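PDB 6RJ1: Mgp-operon protein 3 from Mycoplasma pneumoniae, which is an adhesion protein, also called P40/P90, that probably takes part in attachment to host cells, perhaps through recognition of sugars. Local coordinates for residues S523-L528 with A648-L653; F508-L513 with G532-A537; K140-G145 with L157-Q162. One frame throughout, in Å; residues are numbered along the deposited sequence.

Contact 1 (S523-L528 with A648-L653); sequences SKNSNL and AKIASL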
loop_
_atom_site.group_PDB
_atom_site.type_symbol
_atom_site.label_atom_id
_atom_site.label_comp_id
_atom_site.label_asym_id
_atom_site.label_seq_id
_atom_site.Cartn_x
_atom_site.Cartn_y
_atom_site.Cartn_z
ATOM N N SER A 523 7.996 -29.142 6.916
ATOM C CA SER A 523 7.837 -27.978 7.799
ATOM C C SER A 523 8.536 -26.704 7.305
ATOM O O SER A 523 8.081 -25.605 7.644
ATOM C CB SER A 523 8.285 -28.316 9.215
ATOM O OG SER A 523 7.384 -29.253 9.782
ATOM N N LYS A 524 9.620 -26.848 6.501
ATOM C CA LYS A 524 10.358 -25.714 5.955
ATOM C C LYS A 524 9.685 -25.074 4.718
ATOM O O LYS A 524 10.069 -23.966 4.326
ATOM C CB LYS A 524 11.825 -26.064 5.697
ATOM C CG LYS A 524 12.682 -25.810 6.920
ATOM C CD LYS A 524 14.074 -25.309 6.532
ATOM C CE LYS A 524 14.691 -24.429 7.597
ATOM N NZ LYS A 524 13.887 -23.212 7.939
ATOM N N ASN A 525 8.638 -25.731 4.165
ATOM C CA ASN A 525 7.802 -25.206 3.087
ATOM C C ASN A 525 6.709 -24.430 3.832
ATOM O O ASN A 525 5.550 -24.837 3.904
ATOM C CB ASN A 525 7.233 -26.348 2.229
ATOM C CG ASN A 525 6.419 -25.889 1.043
ATOM O OD1 ASN A 525 6.860 -25.084 0.224
ATOM N ND2 ASN A 525 5.208 -26.404 0.920
ATOM N N SER A 526 7.131 -23.315 4.435
ATOM C CA SER A 526 6.373 -22.444 5.322
ATOM C C SER A 526 5.558 -21.328 4.653
ATOM O O SER A 526 4.840 -20.642 5.374
ATOM C CB SER A 526 7.312 -21.849 6.366
ATOM O OG SER A 526 8.485 -21.315 5.769
ATOM N N ASN A 527 5.613 -21.158 3.306
ATOM C CA ASN A 527 4.851 -20.122 2.575
ATOM C C ASN A 527 3.355 -20.087 2.927
ATOM O O ASN A 527 2.785 -21.131 3.270
ATOM C CB ASN A 527 5.014 -20.286 1.069
ATOM C CG ASN A 527 4.341 -21.522 0.511
ATOM O OD1 ASN A 527 3.118 -21.577 0.340
ATOM N ND2 ASN A 527 5.125 -22.533 0.196
ATOM N N LEU A 528 2.718 -18.904 2.783
ATOM C CA LEU A 528 1.305 -18.664 3.088
ATOM C C LEU A 528 0.306 -19.612 2.413
ATOM O O LEU A 528 -0.680 -19.988 3.060
ATOM C CB LEU A 528 0.916 -17.220 2.782
ATOM C CG LEU A 528 1.528 -16.148 3.684
ATOM C CD1 LEU A 528 1.855 -14.921 2.902
ATOM C CD2 LEU A 528 0.644 -15.824 4.855
ATOM N N ALA A 648 10.277 -29.983 -1.546
ATOM C CA ALA A 648 10.354 -28.530 -1.750
ATOM C C ALA A 648 10.142 -27.734 -0.468
ATOM O O ALA A 648 9.311 -28.108 0.359
ATOM C CB ALA A 648 9.360 -28.095 -2.809
ATOM N N LYS A 649 10.919 -26.640 -0.305
ATOM C CA LYS A 649 10.888 -25.748 0.855
ATOM C C LYS A 649 10.758 -24.305 0.388
ATOM O O LYS A 649 11.767 -23.625 0.186
ATOM C CB LYS A 649 12.153 -25.913 1.715
ATOM C CG LYS A 649 12.430 -27.329 2.190
ATOM C CD LYS A 649 13.852 -27.490 2.707
ATOM C CE LYS A 649 14.416 -28.847 2.389
ATOM N NZ LYS A 649 13.687 -29.950 3.075
ATOM N N ILE A 650 9.514 -23.850 0.165
ATOM C CA ILE A 650 9.224 -22.490 -0.284
ATOM C C ILE A 650 8.627 -21.677 0.876
ATOM O O ILE A 650 7.598 -22.059 1.421
ATOM C CB ILE A 650 8.337 -22.468 -1.581
ATOM C CG1 ILE A 650 8.964 -23.247 -2.785
ATOM C CG2 ILE A 650 7.948 -21.047 -1.991
ATOM C CD1 ILE A 650 10.489 -23.216 -3.112
ATOM N N ALA A 651 9.294 -20.577 1.257
ATOM C CA ALA A 651 8.866 -19.685 2.332
ATOM C C ALA A 651 8.235 -18.431 1.742
ATOM O O ALA A 651 8.223 -18.292 0.525
ATOM C CB ALA A 651 10.050 -19.322 3.194
ATOM N N SER A 652 7.694 -17.529 2.582
ATOM C CA SER A 652 7.035 -16.298 2.122
ATOM C C SER A 652 7.929 -15.072 2.175
ATOM O O SER A 652 8.751 -14.921 3.084
ATOM C CB SER A 652 5.746 -16.038 2.898
ATOM O OG SER A 652 4.672 -16.822 2.409
ATOM N N LEU A 653 7.720 -14.169 1.210
ATOM C CA LEU A 653 8.464 -12.931 1.072
ATOM C C LEU A 653 7.495 -11.779 0.731
ATOM O O LEU A 653 6.700 -11.902 -0.202
ATOM C CB LEU A 653 9.525 -13.144 -0.032
ATOM C CG LEU A 653 10.367 -11.955 -0.495
ATOM C CD1 LEU A 653 11.761 -12.417 -0.842
ATOM C CD2 LEU A 653 9.743 -11.275 -1.708
HETATM O O HOH W 1 7.586 -18.099 5.290
#
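Asn-525 and Asn-527 reach from an irregular loop to the backbone of Ile-650, a worked example of side-chain amides supplementing backbone bonds where a loop meets a strand. Ile-650 N donates to Asn-525 OD1 (2.9 Å, 156° at the hydrogen), in the carboxamide plane and on a lone pair. Two donors from Asn-527 then grip Ile-650 O: its backbone N, in the carbonyl plane, and its side-chain amide. Along that side chain, Asn-527 CB passes 3.2 Å from Ile-650 O and 3.7 Å from Ser-652 OG. Asn-527 CG lies between backbone N and carbonyl carbon (chi1 69°). Beyond it, Asn-527 ND2 donates to Ile-650 O at 2.8 Å, from well above the carbonyl plane. ND2 also bonds Phe-515 O, and OD1 accepts from Ala-530 N. Farther along, Leu-528 N donates to Ser-652 OG (2.9 Å), while a water accepts from Ser-652 N. At the other end, Lys-524 CB rests on Lys-649 CG; Lys-649 NZ turns away to a salt bridge with Asp-522. Asn-525 centres an inverse gamma turn, and this turn-bearing loop lines the start of strand 650-654, whose Ala-651 pairs with Tyr-562 of strand 549-563 in the mixed sheet.

Contact 2 (F508-L513 with G532-A537); sequences FVENQL and GLTQPA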
loop_
_atom_site.group_PDB
_atom_site.type_symbol
_atom_site.label_atom_id
_atom_site.label_comp_id
_atom_site.label_asym_id
_atom_site.label_seq_id
_atom_site.Cartn_x
_atom_site.Cartn_y
_atom_site.Cartn_z
ATOM N N PHE A 508 -5.154 -16.118 -8.829
ATOM C CA PHE A 508 -3.946 -15.478 -9.345
ATOM C C PHE A 508 -3.028 -14.985 -8.227
ATOM O O PHE A 508 -1.836 -15.276 -8.256
ATOM C CB PHE A 508 -4.301 -14.313 -10.284
ATOM C CG PHE A 508 -4.369 -14.712 -11.736
ATOM C CD1 PHE A 508 -3.211 -14.870 -12.486
ATOM C CD2 PHE A 508 -5.595 -14.937 -12.356
ATOM C CE1 PHE A 508 -3.274 -15.238 -13.827
ATOM C CE2 PHE A 508 -5.655 -15.332 -13.697
ATOM C CZ PHE A 508 -4.494 -15.501 -14.415
ATOM N N VAL A 509 -3.588 -14.272 -7.238
ATOM C CA VAL A 509 -2.846 -13.709 -6.108
ATOM C C VAL A 509 -2.332 -14.830 -5.212
ATOM O O VAL A 509 -1.131 -14.885 -4.935
ATOM C CB VAL A 509 -3.682 -12.655 -5.323
ATOM C CG1 VAL A 509 -2.924 -12.116 -4.109
ATOM C CG2 VAL A 509 -4.123 -11.510 -6.236
ATOM N N GLU A 510 -3.242 -15.739 -4.797
ATOM C CA GLU A 510 -2.974 -16.863 -3.899
ATOM C C GLU A 510 -2.011 -17.897 -4.455
ATOM O O GLU A 510 -1.249 -18.472 -3.678
ATOM C CB GLU A 510 -4.275 -17.529 -3.444
ATOM C CG GLU A 510 -5.057 -16.709 -2.423
ATOM C CD GLU A 510 -6.314 -17.355 -1.865
ATOM O OE1 GLU A 510 -6.810 -18.339 -2.463
ATOM O OE2 GLU A 510 -6.807 -16.868 -0.823
ATOM N N ASN A 511 -2.037 -18.150 -5.772
ATOM C CA ASN A 511 -1.143 -19.138 -6.378
ATOM C C ASN A 511 0.302 -18.676 -6.370
ATOM O O ASN A 511 1.210 -19.494 -6.255
ATOM C CB ASN A 511 -1.603 -19.550 -7.782
ATOM C CG ASN A 511 -2.868 -20.361 -7.788
ATOM O OD1 ASN A 511 -3.397 -20.759 -6.736
ATOM N ND2 ASN A 511 -3.400 -20.609 -8.978
ATOM N N GLN A 512 0.515 -17.362 -6.442
ATOM C CA GLN A 512 1.860 -16.808 -6.426
ATOM C C GLN A 512 2.406 -16.665 -4.996
ATOM O O GLN A 512 3.593 -16.393 -4.844
ATOM C CB GLN A 512 1.934 -15.497 -7.232
ATOM C CG GLN A 512 3.213 -15.414 -8.047
ATOM C CD GLN A 512 3.169 -14.411 -9.164
ATOM O OE1 GLN A 512 3.976 -13.482 -9.208
ATOM N NE2 GLN A 512 2.258 -14.600 -10.113
ATOM N N LEU A 513 1.566 -16.916 -3.953
ATOM C CA LEU A 513 1.972 -16.823 -2.548
ATOM C C LEU A 513 3.015 -17.859 -2.186
ATOM O O LEU A 513 3.838 -17.623 -1.306
ATOM C CB LEU A 513 0.773 -16.908 -1.581
ATOM C CG LEU A 513 -0.202 -15.710 -1.517
ATOM C CD1 LEU A 513 -1.423 -16.049 -0.686
ATOM C CD2 LEU A 513 0.453 -14.471 -0.927
ATOM N N GLY A 532 -2.507 -22.335 4.193
ATOM C CA GLY A 532 -3.914 -22.047 3.948
ATOM C C GLY A 532 -4.293 -20.621 4.269
ATOM O O GLY A 532 -5.446 -20.348 4.601
ATOM N N LEU A 533 -3.326 -19.709 4.184
ATOM C CA LEU A 533 -3.545 -18.294 4.450
ATOM C C LEU A 533 -3.677 -17.508 3.137
ATOM O O LEU A 533 -3.380 -18.047 2.066
ATOM C CB LEU A 533 -2.450 -17.740 5.374
ATOM C CG LEU A 533 -2.352 -18.409 6.766
ATOM C CD1 LEU A 533 -1.014 -18.161 7.398
ATOM C CD2 LEU A 533 -3.480 -17.975 7.706
ATOM N N THR A 534 -4.195 -16.274 3.203
ATOM C CA THR A 534 -4.415 -15.464 2.010
ATOM C C THR A 534 -3.397 -14.298 1.970
ATOM O O THR A 534 -2.365 -14.363 2.657
ATOM C CB THR A 534 -5.914 -15.070 1.892
ATOM O OG1 THR A 534 -6.154 -14.467 0.619
ATOM C CG2 THR A 534 -6.411 -14.153 3.028
ATOM N N GLN A 535 -3.673 -13.264 1.131
ATOM C CA GLN A 535 -2.825 -12.089 0.947
ATOM C C GLN A 535 -2.455 -11.457 2.307
ATOM O O GLN A 535 -3.343 -11.121 3.090
ATOM C CB GLN A 535 -3.456 -11.090 -0.061
ATOM C CG GLN A 535 -2.689 -9.777 -0.292
ATOM C CD GLN A 535 -1.284 -9.913 -0.799
ATOM O OE1 GLN A 535 -0.957 -10.798 -1.602
ATOM N NE2 GLN A 535 -0.423 -9.012 -0.358
ATOM N N PRO A 536 -1.140 -11.383 2.623
ATOM C CA PRO A 536 -0.726 -10.903 3.946
ATOM C C PRO A 536 -0.549 -9.397 4.139
ATOM O O PRO A 536 -0.585 -8.945 5.273
ATOM C CB PRO A 536 0.625 -11.589 4.119
ATOM C CG PRO A 536 1.197 -11.545 2.742
ATOM C CD PRO A 536 0.030 -11.829 1.836
ATOM N N ALA A 537 -0.233 -8.647 3.082
ATOM C CA ALA A 537 0.092 -7.238 3.236
ATOM C C ALA A 537 -0.580 -6.304 2.256
ATOM O O ALA A 537 -0.901 -6.683 1.124
ATOM C CB ALA A 537 1.600 -7.051 3.184
#
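Glu-510 and Thr-534 mark the closest approach of the two backbones, 6.2 Å between their CA atoms, where a helical turn passes an irregular loop and side chains make the join. The polar link is Thr-534 OG1 donating to Glu-510 OE2 at 2.9 Å. It uses the anti lone pair of the carboxylate oxygen, the one turned away from OE1. Thr-534 OG1 is anti to its backbone N (chi1 -171°), which directs the hydroxyl at the glutamate, and the Glu-510 chain runs extended beyond CG to meet it obliquely.

Apolar packing follows, and Leu-513 carries most of it by dividing its two methyls. Leu-513 CD1 lies 3.7 Å from Thr-534 C, against the loop backbone, whereas Leu-513 CD2 touches Pro-536 CD at 3.8 Å as the two side chains slide past each other in opposite directions. Gln-535 enters this apolar surrounding with its polar end held: Gln-535 NE2 donates to Ala-537 O (2.8 Å, 161°), almost in the amide plane and on a carbonyl lone pair. Gln-535 OE1 takes a weak bond from Lys-556 NZ and faces Val-509 CG1 at 3.4 Å, the two side chains crossing at about a right angle.

Around this join, the loop is fixed to its surroundings by backbone bonds from Thr-534 to Ala-494 and from Ala-537 to Ala-557. Leu-513, Gln-535 and Pro-536 all rest on Ala-559, so the residues that follow helix 503-511 and the loop before strand 538-546 meet over strand 549-563, with Ile-654 of strand 650-654 also against Pro-536.

Contact 3 (K140-G145 with L157-Q162); sequences KQESQG and LYKTLQ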
loop_
_atom_site.group_PDB
_atom_site.type_symbol
_atom_site.label_atom_id
_atom_site.label_comp_id
_atom_site.label_asym_id
_atom_site.label_seq_id
_atom_site.Cartn_x
_atom_site.Cartn_y
_atom_site.Cartn_z
ATOM N N LYS A 140 0.374 -18.098 18.043
ATOM C CA LYS A 140 0.758 -19.068 19.066
ATOM C C LYS A 140 2.146 -19.655 18.827
ATOM O O LYS A 140 2.425 -20.153 17.735
ATOM C CB LYS A 140 -0.337 -20.152 19.210
ATOM C CG LYS A 140 -0.005 -21.362 20.089
ATOM C CD LYS A 140 -0.073 -22.656 19.259
ATOM C CE LYS A 140 0.190 -23.920 20.041
ATOM N NZ LYS A 140 -0.983 -24.322 20.864
ATOM N N GLN A 141 3.012 -19.582 19.865
ATOM C CA GLN A 141 4.364 -20.147 19.862
ATOM C C GLN A 141 4.174 -21.653 19.844
ATOM O O GLN A 141 3.482 -22.191 20.712
ATOM C CB GLN A 141 5.147 -19.697 21.098
ATOM C CG GLN A 141 6.506 -19.131 20.741
ATOM C CD GLN A 141 7.317 -18.771 21.951
ATOM O OE1 GLN A 141 8.336 -19.404 22.238
ATOM N NE2 GLN A 141 6.902 -17.733 22.676
ATOM N N GLU A 142 4.703 -22.323 18.818
ATOM C CA GLU A 142 4.444 -23.735 18.591
ATOM C C GLU A 142 5.162 -24.684 19.574
ATOM O O GLU A 142 4.722 -24.749 20.719
ATOM C CB GLU A 142 4.691 -24.098 17.126
ATOM C CG GLU A 142 3.691 -23.372 16.243
ATOM C CD GLU A 142 3.278 -24.063 14.965
ATOM O OE1 GLU A 142 4.171 -24.504 14.206
ATOM O OE2 GLU A 142 2.056 -24.136 14.707
ATOM N N SER A 143 6.210 -25.427 19.127
ATOM C CA SER A 143 7.023 -26.469 19.799
ATOM C C SER A 143 7.063 -27.670 18.845
ATOM O O SER A 143 7.895 -28.566 19.006
ATOM C CB SER A 143 6.422 -26.918 21.134
ATOM O OG SER A 143 6.642 -25.988 22.183
ATOM N N GLN A 144 6.149 -27.660 17.842
ATOM C CA GLN A 144 5.941 -28.676 16.802
ATOM C C GLN A 144 6.994 -28.570 15.677
ATOM O O GLN A 144 6.662 -28.268 14.524
ATOM C CB GLN A 144 4.499 -28.582 16.246
ATOM C CG GLN A 144 3.405 -28.869 17.278
ATOM C CD GLN A 144 2.302 -27.835 17.259
ATOM O OE1 GLN A 144 2.461 -26.701 17.730
ATOM N NE2 GLN A 144 1.150 -28.215 16.730
ATOM N N GLY A 145 8.250 -28.828 16.042
ATOM C CA GLY A 145 9.398 -28.787 15.140
ATOM C C GLY A 145 10.722 -28.961 15.855
ATOM O O GLY A 145 10.824 -29.721 16.822
ATOM N N LEU A 157 0.583 -20.120 10.847
ATOM C CA LEU A 157 1.030 -18.754 10.604
ATOM C C LEU A 157 2.400 -18.553 11.264
ATOM O O LEU A 157 3.263 -17.893 10.688
ATOM C CB LEU A 157 -0.006 -17.756 11.139
ATOM C CG LEU A 157 0.317 -16.248 11.094
ATOM C CD1 LEU A 157 0.668 -15.762 9.681
ATOM C CD2 LEU A 157 -0.840 -15.458 11.617
ATOM N N TYR A 158 2.613 -19.177 12.436
ATOM C CA TYR A 158 3.881 -19.136 13.161
ATOM C C TYR A 158 5.051 -19.602 12.274
ATOM O O TYR A 158 6.092 -18.939 12.232
ATOM C CB TYR A 158 3.808 -19.958 14.460
ATOM C CG TYR A 158 5.103 -19.911 15.238
ATOM C CD1 TYR A 158 5.441 -18.795 15.995
ATOM C CD2 TYR A 158 6.025 -20.949 15.158
ATOM C CE1 TYR A 158 6.656 -18.722 16.673
ATOM C CE2 TYR A 158 7.238 -20.890 15.838
ATOM C CZ TYR A 158 7.557 -19.764 16.576
ATOM O OH TYR A 158 8.754 -19.674 17.227
ATOM N N LYS A 159 4.862 -20.723 11.554
ATOM C CA LYS A 159 5.869 -21.286 10.660
ATOM C C LYS A 159 6.235 -20.317 9.542
ATOM O O LYS A 159 7.419 -20.183 9.228
ATOM C CB LYS A 159 5.425 -22.651 10.110
ATOM C CG LYS A 159 5.529 -23.769 11.134
ATOM C CD LYS A 159 5.401 -25.139 10.498
ATOM C CE LYS A 159 5.430 -26.249 11.524
ATOM N NZ LYS A 159 4.099 -26.449 12.160
ATOM N N THR A 160 5.229 -19.598 8.988
ATOM C CA THR A 160 5.410 -18.590 7.932
ATOM C C THR A 160 6.247 -17.428 8.451
ATOM O O THR A 160 7.163 -16.986 7.759
ATOM C CB THR A 160 4.048 -18.054 7.429
ATOM O OG1 THR A 160 3.184 -19.136 7.094
ATOM C CG2 THR A 160 4.187 -17.095 6.230
ATOM N N LEU A 161 5.918 -16.929 9.662
ATOM C CA LEU A 161 6.582 -15.793 10.284
ATOM C C LEU A 161 8.039 -16.058 10.632
ATOM O O LEU A 161 8.856 -15.137 10.585
ATOM C CB LEU A 161 5.791 -15.297 11.496
ATOM C CG LEU A 161 4.373 -14.776 11.204
ATOM C CD1 LEU A 161 3.592 -14.585 12.479
ATOM C CD2 LEU A 161 4.392 -13.494 10.359
ATOM N N GLN A 162 8.377 -17.321 10.910
ATOM C CA GLN A 162 9.742 -17.740 11.220
ATOM C C GLN A 162 10.667 -17.540 10.027
ATOM O O GLN A 162 11.830 -17.175 10.211
ATOM C CB GLN A 162 9.782 -19.207 11.646
ATOM C CG GLN A 162 9.279 -19.456 13.044
ATOM C CD GLN A 162 9.753 -20.791 13.543
ATOM O OE1 GLN A 162 10.730 -20.885 14.295
ATOM N NE2 GLN A 162 9.067 -21.848 13.137
#
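Lys-159 and Glu-142 form a salt bridge, Lys-159 NZ to Glu-142 OE1 at 2.8 Å, in a loop-to-helix closure: the loop after strand 125-135 folds back on the N-terminal turn of helix 157-163, the next helix in sequence. The ammonium meets OE1 on its syn side, 16° out of the carboxylate plane. The two side chains cross at about a right angle, and the lysine chain is extended until a bend at chi4 (82°) brings NZ to the oxygen. The other carboxylate oxygen, OE2, has a weak bond with Ser-156 OG, whose oxygen is also bonded to Lys-159 N. The acid therefore sits beside the start of the helix, where the lysine, and perhaps the helix dipole, would be expected to favour its negative charge.

From the same glutamate the contact passes into packing on Tyr-158. The ring points at the loop, its CG anti to the backbone N. Glu-142 CG lies 3.5 Å from Tyr-158 CD2, with the two side chains running past each other in opposite directions. Over one face, Glu-142 N stands above the ring centre and Gln-141 CA nearer the rim. The Gln-141 chain crosses the tyrosine obliquely, its amide only 20° from the ring plane, with Gln-141 CG 4.1 Å from Tyr-158 CE1.

Beyond the loop, the phenol is anchored by a hydrogen bond between its OH and Gln-67 O, and Phe-66 meets the ring with its plane tilted. At the base of the tyrosine, Lys-140 O approaches CB of Tyr-158 at 3.6 Å. At the lysine end, Gln-144 O lies 3.8 Å from Lys-159 CE.

Overall arrangement
Along the chain, contact 3 comes first: the loop after strand 125-135 returns to helix 157-163 and closes over a short, partly unmodelled excursion before the other contacts begin. Contact 2 opens at 508-513, contact 1 opens at 523-528, contact 2 closes at 532-537, and contact 1 closes only at 648-653, so these two cross. Their loop segments are joined directly by a probable hydrogen bond between Leu-528 O and Leu-533 N. Helix 157-163 backs onto both, bonding Ser-526 O through Thr-160 OG1 and packing Leu-157 on Leu-533. Thus one loop, between helix 503-511 and strand 538-546, links two helices to strand 650-654.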